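Local coordinates for beta-N-acetylhexosaminidase (Arthrobacter aurescens, PDB 3RCN), which probably hydrolyses terminal non-reducing N-acetyl-D-hexosamine residues from N-acetyl-beta-D-hexosaminides, as a member of glycosyl hydrolase family 20, at residues I244-P247 with G248-A252; M400-E403 with H404-L408; F424-L428 with Q429-E433; A470-P473 with R474-I478. All coordinates share one frame; numbering follows the deposited sequence.

Interaction 1: residues I244-P247 with G248-A252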
loop_
_atom_site.group_PDB
_atom_site.type_symbol
_atom_site.label_atom_id
_atom_site.label_comp_id
_atom_site.label_asym_id
_atom_site.label_seq_id
_atom_site.Cartn_x
_atom_site.Cartn_y
_atom_site.Cartn_z
ATOM N N ILE A 244 2.342 -11.464 -21.643
ATOM C CA ILE A 244 3.586 -12.215 -21.618
ATOM C C ILE A 244 4.304 -11.916 -22.919
ATOM O O ILE A 244 3.899 -12.383 -23.975
ATOM C CB ILE A 244 3.342 -13.719 -21.502
ATOM C CG1 ILE A 244 2.758 -14.062 -20.121
ATOM C CG2 ILE A 244 4.636 -14.459 -21.697
ATOM C CD1 ILE A 244 1.283 -13.811 -20.001
ATOM N N ASP A 245 5.381 -11.151 -22.844
ATOM C CA ASP A 245 6.004 -10.616 -24.040
ATOM C C ASP A 245 6.880 -11.683 -24.694
ATOM O O ASP A 245 7.724 -12.283 -24.030
ATOM C CB ASP A 245 6.836 -9.390 -23.688
ATOM C CG ASP A 245 7.100 -8.497 -24.881
ATOM O OD1 ASP A 245 7.050 -8.996 -26.037
ATOM O OD2 ASP A 245 7.362 -7.291 -24.649
ATOM N N VAL A 246 6.639 -11.928 -25.985
ATOM C CA VAL A 246 7.398 -12.885 -26.791
ATOM C C VAL A 246 7.515 -12.380 -28.225
ATOM O O VAL A 246 6.697 -11.578 -28.668
ATOM C CB VAL A 246 6.701 -14.247 -26.830
ATOM C CG1 VAL A 246 6.729 -14.906 -25.428
ATOM C CG2 VAL A 246 5.279 -14.086 -27.347
ATOM N N PRO A 247 8.510 -12.864 -28.980
ATOM C CA PRO A 247 9.709 -13.669 -28.734
ATOM C C PRO A 247 10.854 -12.919 -28.061
ATOM O O PRO A 247 11.801 -13.561 -27.598
ATOM C CB PRO A 247 10.100 -14.126 -30.132
ATOM C CG PRO A 247 9.714 -12.984 -30.981
ATOM C CD PRO A 247 8.490 -12.364 -30.367
ATOM N N GLY A 248 10.812 -11.588 -28.093
ATOM C CA GLY A 248 11.821 -10.764 -27.441
ATOM C C GLY A 248 11.484 -10.479 -25.980
ATOM O O GLY A 248 10.486 -10.995 -25.466
ATOM N N HIS A 249 12.317 -9.671 -25.315
ATOM C CA HIS A 249 12.168 -9.380 -23.878
ATOM C C HIS A 249 12.017 -10.648 -23.053
ATOM O O HIS A 249 11.227 -10.700 -22.142
ATOM C CB HIS A 249 10.972 -8.449 -23.634
ATOM C CG HIS A 249 11.143 -7.100 -24.253
ATOM N ND1 HIS A 249 10.817 -6.840 -25.568
ATOM C CD2 HIS A 249 11.669 -5.954 -23.760
ATOM C CE1 HIS A 249 11.108 -5.581 -25.849
ATOM N NE2 HIS A 249 11.629 -5.024 -24.769
ATOM N N SER A 250 12.663 -11.711 -23.484
ATOM C CA SER A 250 12.533 -13.001 -22.833
ATOM C C SER A 250 13.632 -13.508 -21.904
ATOM O O SER A 250 13.523 -14.626 -21.401
ATOM C CB SER A 250 12.128 -14.048 -23.856
ATOM O OG SER A 250 10.880 -13.670 -24.407
ATOM N N GLN A 251 14.695 -12.738 -21.683
ATOM C CA GLN A 251 15.819 -13.284 -20.903
ATOM C C GLN A 251 15.493 -13.838 -19.493
ATOM O O GLN A 251 16.241 -14.654 -18.964
ATOM C CB GLN A 251 16.977 -12.304 -20.815
ATOM C CG GLN A 251 18.237 -12.944 -20.282
ATOM C CD GLN A 251 19.462 -12.121 -20.580
ATOM O OE1 GLN A 251 19.547 -11.472 -21.628
ATOM N NE2 GLN A 251 20.426 -12.135 -19.659
ATOM N N ALA A 252 14.399 -13.402 -18.878
ATOM C CA ALA A 252 14.063 -13.920 -17.558
ATOM C C ALA A 252 13.614 -15.363 -17.679
ATOM O O ALA A 252 14.075 -16.221 -16.931
ATOM C CB ALA A 252 12.997 -13.062 -16.860
HETATM O O HOH W 1 8.916 -11.725 -21.649
HETATM O O HOH W 2 9.042 -9.133 -27.945
#
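G248 meets D245 through a water: G248 N donates weakly to the water oxygen at 3.0 Å, and the same water donates to D245 OD1 at 2.8 Å. The V246-P247 peptide bond is cis, and the chain turns back within these few residues, with D245 CA 6.3 Å from H249 CA, although no direct hydrogen bond links 244-247 to 248-252. At H249 the imidazole comes up against the carboxylate of D245. D245 has CG anti to N (chi1 -159°), which directs OD2 to within 3.6 Å of H249 ND1; the approach to the ring is oblique, with the two planes 20° apart, and the pair is a packing contact. A second water spans the backbones, donating to D245 O at 2.7 Å and to H249 O at 2.6 Å. The loop follows strand 239-243 of the alpha-beta barrel, at the strand end that in this fold faces the active site. Accordingly, the H249 side chain lies about 3 Å from that of E316, the predicted proton donor, and H249 NE2 bonds weakly to a glycerol. D245 OD1 also accepts from G314 N, so replacing D245 by an alanine would probably leave that amide and the bridging water without their shared acceptor and strip H249 ND1 of its carboxylate neighbour. S250 comes next: its OG donates to G248 O at 2.9 Å from above the carbonyl plane (64° out of it), and merely packs against P247 O, without hydrogen-bond geometry. With Q251, helix 251-256 begins, and Q251 N is hydrogen-bonded to D179.

Interaction 2: residues M400-E403 with H404-L408; sequences MCPE and HKLYL
P402 and the backbone of 404-408 are joined by two hydrogen bonds to one carbonyl. L406 N donates to P402 O at 2.9 Å, nearly in line with the C=O bond, while K405 N donates to the same oxygen at 3.2 Å from well above the carbonyl plane (65° out of it). With E403 and H404 in the backbone conformations of a type I beta turn, this double grip closes the reversal on two successive amides. A water links the next pair, donating to E403 O at 2.8 Å and accepting from Y407 N at 3.1 Å.

Aromatic contact comes from Y407, whose ring is laid over the backbone of E403. E403 CA sits 3.7 Å from the ring centroid, only 6° off its normal, a CH-pi contact almost exactly over the centre. Since E403 has CG anti to N (chi1 179°), its chain runs out over the CD2-CE2 side of the ring, bringing E403 CG to 3.6 Å from Y407 CD2, before the carboxylate leads away to a salt bridge with R533. The H404 ring stacks on Y535.

Apolar packing is centred on the P402 ring. P402 CD packs on L406 CG, while P402 CB rests 3.9 Å from K405 CB.

The turn follows strand 397-400 of the catalytic barrel. The Y407 ring meets W457 and touches W382, and the E403 side chain is about 7 Å from that of E316, an aromatic setting consistent with the sugar pocket of a family 20 hexosaminidase.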
loop_
_atom_site.group_PDB
_atom_site.type_symbol
_atom_site.label_atom_id
_atom_site.label_comp_id
_atom_site.label_asym_id
_atom_site.label_seq_id
_atom_site.Cartn_x
_atom_site.Cartn_y
_atom_site.Cartn_z
HETATM N N MSE A 400 -4.716 3.612 -29.365
HETATM C CA MSE A 400 -3.556 4.490 -29.501
HETATM C C MSE A 400 -2.801 4.690 -28.183
HETATM O O MSE A 400 -3.387 4.987 -27.138
HETATM C CB MSE A 400 -3.959 5.850 -30.063
HETATM C CG MSE A 400 -4.655 5.782 -31.397
HETATM SE SE MSE A 400 -3.464 5.177 -32.817
HETATM C CE MSE A 400 -2.060 6.527 -32.560
ATOM N N CYS A 401 -1.493 4.484 -28.249
ATOM C CA CYS A 401 -0.594 4.863 -27.185
ATOM C C CYS A 401 0.705 5.364 -27.786
ATOM O O CYS A 401 1.731 4.690 -27.712
ATOM C CB CYS A 401 -0.341 3.690 -26.238
ATOM S SG CYS A 401 -0.079 2.102 -27.037
ATOM N N PRO A 402 0.666 6.548 -28.403
ATOM C CA PRO A 402 1.858 7.091 -29.067
ATOM C C PRO A 402 2.999 7.282 -28.074
ATOM O O PRO A 402 2.779 7.830 -27.001
ATOM C CB PRO A 402 1.387 8.449 -29.593
ATOM C CG PRO A 402 -0.104 8.377 -29.602
ATOM C CD PRO A 402 -0.495 7.445 -28.501
ATOM N N GLU A 403 4.197 6.833 -28.436
ATOM C CA GLU A 403 5.374 6.969 -27.590
ATOM C C GLU A 403 5.733 8.425 -27.303
ATOM O O GLU A 403 6.346 8.722 -26.293
ATOM C CB GLU A 403 6.575 6.268 -28.229
ATOM C CG GLU A 403 7.875 6.388 -27.422
ATOM C CD GLU A 403 9.118 5.962 -28.210
ATOM O OE1 GLU A 403 9.027 5.760 -29.444
ATOM O OE2 GLU A 403 10.194 5.838 -27.587
ATOM N N HIS A 404 5.389 9.333 -28.205
ATOM C CA HIS A 404 5.771 10.728 -28.011
ATOM C C HIS A 404 4.677 11.560 -27.347
ATOM O O HIS A 404 4.799 12.781 -27.225
ATOM C CB HIS A 404 6.269 11.365 -29.309
ATOM C CG HIS A 404 5.291 11.290 -30.434
ATOM N ND1 HIS A 404 4.966 10.105 -31.060
ATOM C CD2 HIS A 404 4.577 12.255 -31.060
ATOM C CE1 HIS A 404 4.088 10.342 -32.019
ATOM N NE2 HIS A 404 3.834 11.640 -32.040
ATOM N N LYS A 405 3.600 10.892 -26.947
ATOM C CA LYS A 405 2.464 11.548 -26.299
ATOM C C LYS A 405 2.144 10.945 -24.933
ATOM O O LYS A 405 2.137 11.626 -23.924
ATOM C CB LYS A 405 1.220 11.462 -27.190
ATOM C CG LYS A 405 1.336 12.175 -28.529
ATOM C CD LYS A 405 1.688 13.641 -28.339
ATOM C CE LYS A 405 1.571 14.395 -29.647
ATOM N NZ LYS A 405 2.319 13.713 -30.733
ATOM N N LEU A 406 1.795 9.666 -24.956
ATOM C CA LEU A 406 1.240 8.924 -23.832
ATOM C C LEU A 406 2.179 8.088 -22.948
ATOM O O LEU A 406 1.699 7.220 -22.210
ATOM C CB LEU A 406 0.019 8.123 -24.275
ATOM C CG LEU A 406 -1.104 9.018 -24.802
ATOM C CD1 LEU A 406 -2.385 8.231 -24.979
ATOM C CD2 LEU A 406 -1.328 10.182 -23.862
ATOM N N TYR A 407 3.494 8.213 -23.120
ATOM C CA TYR A 407 4.423 7.449 -22.270
ATOM C C TYR A 407 4.792 8.230 -21.008
ATOM O O TYR A 407 5.441 9.280 -21.070
ATOM C CB TYR A 407 5.686 7.025 -23.038
ATOM C CG TYR A 407 5.488 5.805 -23.926
ATOM C CD1 TYR A 407 4.219 5.411 -24.327
ATOM C CD2 TYR A 407 6.566 5.029 -24.334
ATOM C CE1 TYR A 407 4.031 4.298 -25.119
ATOM C CE2 TYR A 407 6.385 3.904 -25.134
ATOM C CZ TYR A 407 5.113 3.549 -25.522
ATOM O OH TYR A 407 4.909 2.440 -26.316
ATOM N N LEU A 408 4.378 7.700 -19.859
ATOM C CA LEU A 408 4.448 8.444 -18.607
ATOM C C LEU A 408 5.756 8.259 -17.841
ATOM O O LEU A 408 5.987 8.917 -16.833
ATOM C CB LEU A 408 3.253 8.100 -17.711
ATOM C CG LEU A 408 1.869 8.387 -18.296
ATOM C CD1 LEU A 408 0.755 7.974 -17.327
ATOM C CD2 LEU A 408 1.754 9.856 -18.667
HETATM O O HOH W 3 5.416 10.367 -24.250
#

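Interaction 3: residues F424-L428 with Q429-E433; sequences FVTTL and QAVYE
T427 holds OG1 between its own N and carbonyl carbon (chi1 66°), which faces the oxygen toward the amide of A430, three residues on; T426, by contrast, places its methyl CG2 anti to N, so that the methyl extends toward V431. The first torsion lets T427, at the N-cap position of helix 428-432, make the capping bond. A430 N donates to T427 OG1 at 3.1 Å, with an N-H...acceptor angle of 163°. The backbone of T427 contributes as well: V431 N donates to T427 O at 3.1 Å, tilted 28° from the carbonyl plane. One residue later, the bond from Y432 N to L428 O is weak, at 3.2 Å.

The second torsion gives an apolar contact beside the cap. T426 CG2 and V431 CG2 are 3.5 Å apart, their side chains crossing at a slant. The residue before the N-cap thus meets the fourth residue after it, the spacing of a hydrophobic staple. L428 turns its side chain the other way, onto Y491 and L498 of helix 491-508, and the ring of Y432 stacks on F494, its OH hydrogen-bonded to E480.

The hydroxyl of T427 serves the amide of A430, which has no helical carbonyl to turn to, while T427 O accepts the first regular helical bond, from V431 N. The partial negative charge at OG1 is likely to suit the positive end of the helix dipole, and T426 contributes its methyl to the apolar contact alongside.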
loop_
_atom_site.group_PDB
_atom_site.type_symbol
_atom_site.label_atom_id
_atom_site.label_comp_id
_atom_site.label_asym_id
_atom_site.label_seq_id
_atom_site.Cartn_x
_atom_site.Cartn_y
_atom_site.Cartn_z
ATOM N N PHE A 424 11.044 12.122 -24.267
ATOM C CA PHE A 424 10.674 13.475 -24.654
ATOM C C PHE A 424 10.071 14.233 -23.482
ATOM O O PHE A 424 9.555 13.621 -22.543
ATOM C CB PHE A 424 9.668 13.431 -25.806
ATOM C CG PHE A 424 10.032 12.453 -26.886
ATOM C CD1 PHE A 424 11.149 12.657 -27.672
ATOM C CD2 PHE A 424 9.259 11.325 -27.104
ATOM C CE1 PHE A 424 11.489 11.757 -28.658
ATOM C CE2 PHE A 424 9.592 10.426 -28.095
ATOM C CZ PHE A 424 10.708 10.644 -28.873
ATOM N N VAL A 425 10.121 15.561 -23.530
ATOM C CA VAL A 425 9.398 16.315 -22.525
ATOM C C VAL A 425 7.927 16.108 -22.819
ATOM O O VAL A 425 7.453 16.472 -23.889
ATOM C CB VAL A 425 9.681 17.831 -22.614
ATOM C CG1 VAL A 425 8.799 18.598 -21.615
ATOM C CG2 VAL A 425 11.160 18.122 -22.379
ATOM N N THR A 426 7.196 15.566 -21.853
ATOM C CA THR A 426 5.769 15.367 -22.024
ATOM C C THR A 426 5.069 16.009 -20.842
ATOM O O THR A 426 5.084 15.470 -19.727
ATOM C CB THR A 426 5.439 13.871 -21.998
ATOM O OG1 THR A 426 6.289 13.163 -22.916
ATOM C CG2 THR A 426 3.958 13.638 -22.316
ATOM N N THR A 427 4.374 17.109 -21.094
ATOM C CA THR A 427 3.926 17.923 -19.979
ATOM C C THR A 427 2.456 17.694 -19.704
ATOM O O THR A 427 1.765 17.008 -20.461
ATOM C CB THR A 427 4.139 19.418 -20.274
ATOM O OG1 THR A 427 3.288 19.815 -21.355
ATOM C CG2 THR A 427 5.585 19.684 -20.656
ATOM N N LEU A 428 1.971 18.323 -18.642
ATOM C CA LEU A 428 0.574 18.201 -18.264
ATOM C C LEU A 428 -0.329 18.770 -19.360
ATOM O O LEU A 428 -1.350 18.184 -19.701
ATOM C CB LEU A 428 0.317 18.919 -16.940
ATOM C CG LEU A 428 -1.117 18.785 -16.446
ATOM C CD1 LEU A 428 -1.467 17.314 -16.192
ATOM C CD2 LEU A 428 -1.287 19.609 -15.191
ATOM N N GLN A 429 0.056 19.916 -19.908
ATOM C CA GLN A 429 -0.762 20.581 -20.906
ATOM C C GLN A 429 -0.696 19.834 -22.242
ATOM O O GLN A 429 -1.717 19.612 -22.887
ATOM C CB GLN A 429 -0.326 22.037 -21.059
ATOM C CG GLN A 429 -1.100 22.839 -22.092
ATOM C CD GLN A 429 -0.536 24.246 -22.262
ATOM O OE1 GLN A 429 -1.064 25.047 -23.022
ATOM N NE2 GLN A 429 0.545 24.548 -21.548
ATOM N N ALA A 430 0.505 19.430 -22.642
ATOM C CA ALA A 430 0.680 18.700 -23.889
ATOM C C ALA A 430 -0.212 17.459 -23.916
ATOM O O ALA A 430 -0.927 17.209 -24.878
ATOM C CB ALA A 430 2.143 18.320 -24.079
ATOM N N VAL A 431 -0.163 16.695 -22.835
ATOM C CA VAL A 431 -0.929 15.471 -22.696
ATOM C C VAL A 431 -2.435 15.748 -22.685
ATOM O O VAL A 431 -3.231 14.898 -23.088
ATOM C CB VAL A 431 -0.504 14.744 -21.394
ATOM C CG1 VAL A 431 -1.694 14.134 -20.675
ATOM C CG2 VAL A 431 0.565 13.714 -21.686
ATOM N N TYR A 432 -2.826 16.930 -22.212
ATOM C CA TYR A 432 -4.244 17.258 -22.107
ATOM C C TYR A 432 -4.803 17.650 -23.453
ATOM O O TYR A 432 -6.007 17.561 -23.689
ATOM C CB TYR A 432 -4.479 18.400 -21.131
ATOM C CG TYR A 432 -5.949 18.750 -20.937
ATOM C CD1 TYR A 432 -6.808 17.881 -20.263
ATOM C CD2 TYR A 432 -6.474 19.958 -21.403
ATOM C CE1 TYR A 432 -8.149 18.196 -20.070
ATOM C CE2 TYR A 432 -7.816 20.280 -21.219
ATOM C CZ TYR A 432 -8.643 19.395 -20.547
ATOM O OH TYR A 432 -9.970 19.697 -20.357
ATOM N N GLU A 433 -3.918 18.103 -24.323
ATOM C CA GLU A 433 -4.302 18.537 -25.655
ATOM C C GLU A 433 -4.144 17.444 -26.727
ATOM O O GLU A 433 -4.393 17.683 -27.894
ATOM C CB GLU A 433 -3.563 19.823 -25.999
ATOM C CG GLU A 433 -3.956 20.971 -25.050
ATOM C CD GLU A 433 -3.326 22.303 -25.424
ATOM O OE1 GLU A 433 -2.427 22.321 -26.307
ATOM O OE2 GLU A 433 -3.735 23.331 -24.832
#

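Interaction 4: residues A470-P473 with R474-I478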
loop_
_atom_site.group_PDB
_atom_site.type_symbol
_atom_site.label_atom_id
_atom_site.label_comp_id
_atom_site.label_asym_id
_atom_site.label_seq_id
_atom_site.Cartn_x
_atom_site.Cartn_y
_atom_site.Cartn_z
ATOM N N ALA A 470 5.350 9.599 -11.439
ATOM C CA ALA A 470 5.338 9.494 -12.893
ATOM C C ALA A 470 3.921 9.599 -13.425
ATOM O O ALA A 470 3.662 10.329 -14.371
ATOM C CB ALA A 470 5.983 8.182 -13.347
ATOM N N ALA A 471 2.998 8.883 -12.799
ATOM C CA ALA A 471 1.651 8.782 -13.341
ATOM C C ALA A 471 0.829 10.040 -13.134
ATOM O O ALA A 471 -0.043 10.359 -13.943
ATOM C CB ALA A 471 0.928 7.569 -12.759
ATOM N N PHE A 472 1.077 10.755 -12.046
ATOM C CA PHE A 472 0.221 11.899 -11.731
ATOM C C PHE A 472 0.997 13.186 -11.612
ATOM O O PHE A 472 2.160 13.167 -11.203
ATOM C CB PHE A 472 -0.575 11.632 -10.459
ATOM C CG PHE A 472 -1.575 10.542 -10.613
ATOM C CD1 PHE A 472 -2.810 10.802 -11.189
ATOM C CD2 PHE A 472 -1.275 9.247 -10.215
ATOM C CE1 PHE A 472 -3.743 9.799 -11.355
ATOM C CE2 PHE A 472 -2.205 8.235 -10.370
ATOM C CZ PHE A 472 -3.445 8.509 -10.944
ATOM N N PRO A 473 0.348 14.322 -11.921
ATOM C CA PRO A 473 -1.031 14.611 -12.346
ATOM C C PRO A 473 -1.429 14.209 -13.790
ATOM O O PRO A 473 -2.613 14.261 -14.120
ATOM C CB PRO A 473 -1.126 16.125 -12.154
ATOM C CG PRO A 473 0.250 16.602 -12.490
ATOM C CD PRO A 473 1.196 15.529 -12.008
ATOM N N ARG A 474 -0.461 13.911 -14.652
ATOM C CA ARG A 474 -0.749 13.651 -16.071
ATOM C C ARG A 474 -1.893 12.677 -16.332
ATOM O O ARG A 474 -2.743 12.940 -17.163
ATOM C CB ARG A 474 0.506 13.179 -16.807
ATOM C CG ARG A 474 1.496 14.292 -17.019
ATOM C CD ARG A 474 2.701 13.798 -17.763
ATOM N NE ARG A 474 3.493 12.876 -16.967
ATOM C CZ ARG A 474 4.624 12.324 -17.385
ATOM N NH1 ARG A 474 5.096 12.594 -18.599
ATOM N NH2 ARG A 474 5.282 11.502 -16.591
ATOM N N LEU A 475 -1.917 11.563 -15.616
ATOM C CA LEU A 475 -2.968 10.568 -15.779
ATOM C C LEU A 475 -4.374 11.126 -15.468
ATOM O O LEU A 475 -5.384 10.586 -15.926
ATOM C CB LEU A 475 -2.663 9.357 -14.897
ATOM C CG LEU A 475 -3.462 8.097 -15.191
ATOM C CD1 LEU A 475 -3.472 7.827 -16.691
ATOM C CD2 LEU A 475 -2.887 6.900 -14.436
ATOM N N SER A 476 -4.446 12.201 -14.690
ATOM C CA SER A 476 -5.732 12.832 -14.415
ATOM C C SER A 476 -6.236 13.561 -15.656
ATOM O O SER A 476 -7.416 13.473 -16.007
ATOM C CB SER A 476 -5.634 13.810 -13.243
ATOM O OG SER A 476 -5.284 13.145 -12.045
ATOM N N ALA A 477 -5.334 14.289 -16.309
ATOM C CA ALA A 477 -5.659 14.987 -17.548
ATOM C C ALA A 477 -5.998 13.992 -18.676
ATOM O O ALA A 477 -6.956 14.176 -19.439
ATOM C CB ALA A 477 -4.506 15.880 -17.945
ATOM N N ILE A 478 -5.207 12.928 -18.757
ATOM C CA ILE A 478 -5.456 11.834 -19.683
ATOM C C ILE A 478 -6.823 11.181 -19.453
ATOM O O ILE A 478 -7.537 10.892 -20.407
ATOM C CB ILE A 478 -4.312 10.796 -19.624
ATOM C CG1 ILE A 478 -3.102 11.314 -20.400
ATOM C CG2 ILE A 478 -4.738 9.478 -20.207
ATOM C CD1 ILE A 478 -1.770 10.843 -19.872
HETATM O O HOH W 4 2.414 13.004 -14.291
#
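The F472-P473 peptide bond is cis and F472 leaves helical backbone angles, yet A471 O still accepts from L475 N at 2.8 Å, nearly in line with its C=O bond (169°). The arrangement is a helix-break-helix in the catalytic barrel domain, where helix 464-471 stops and helix 474-483 starts three residues later. P473 O then begins the new helix, taking S476 N at 2.8 Å from above the carbonyl plane; its bond from A477 N is weak.

Among the side chains, F472 packs its ring on the first turn of the new helix. With its CG beside N (chi1 -67°), the ring turns one face to L475 CB, which stands 4.1 Å from the centroid in a CH-pi contact, 26° off the normal. S476 OG comes to the edge of the same ring, 3.5 Å from F472 CD1. L475 also packs against the methyl of A471.

R474 spans the break by a polar route. Its chain bends at chi3 so that NH2 donates to A470 O at 3.0 Å, while NH1 donates to H410 O in a neighbouring loop. A water in the guanidinium plane, at its edge, accepts from R474 NE at 2.9 Å. A leucine in place of R474 would probably cost A470 O and H410 O one donor each and the water one of its partners. The same water also accepts from the backbone R474 N and donates to A470 O.

Interactions 2, 3 and 4 form one connected patch of the catalytic domain, with centres 10 to 12 Å apart. The carbonyl K405 O of interaction 2 lies 3.2 Å from T426 CG2 of interaction 3, and L406 CD2 packs 4.1 Å from I478 CG1 of interaction 4. Between interactions 3 and 4, L428 CD1 rests 3.8 Å from A477 CB, and R474 NH1 reaches T426 O in a weak bond of 3.1 Å. Interaction 1 stands apart, its nearest atoms about 10 Å from interaction 2. The H249 side chain of interaction 1 is about 3 Å from that of E316, the predicted proton donor, the E403 side chain of interaction 2 about 7 Å; interactions 3 and 4 lie away from it. The A470 side chain is about 3 Å from a bound glycerol, probably from the crystallisation liquor.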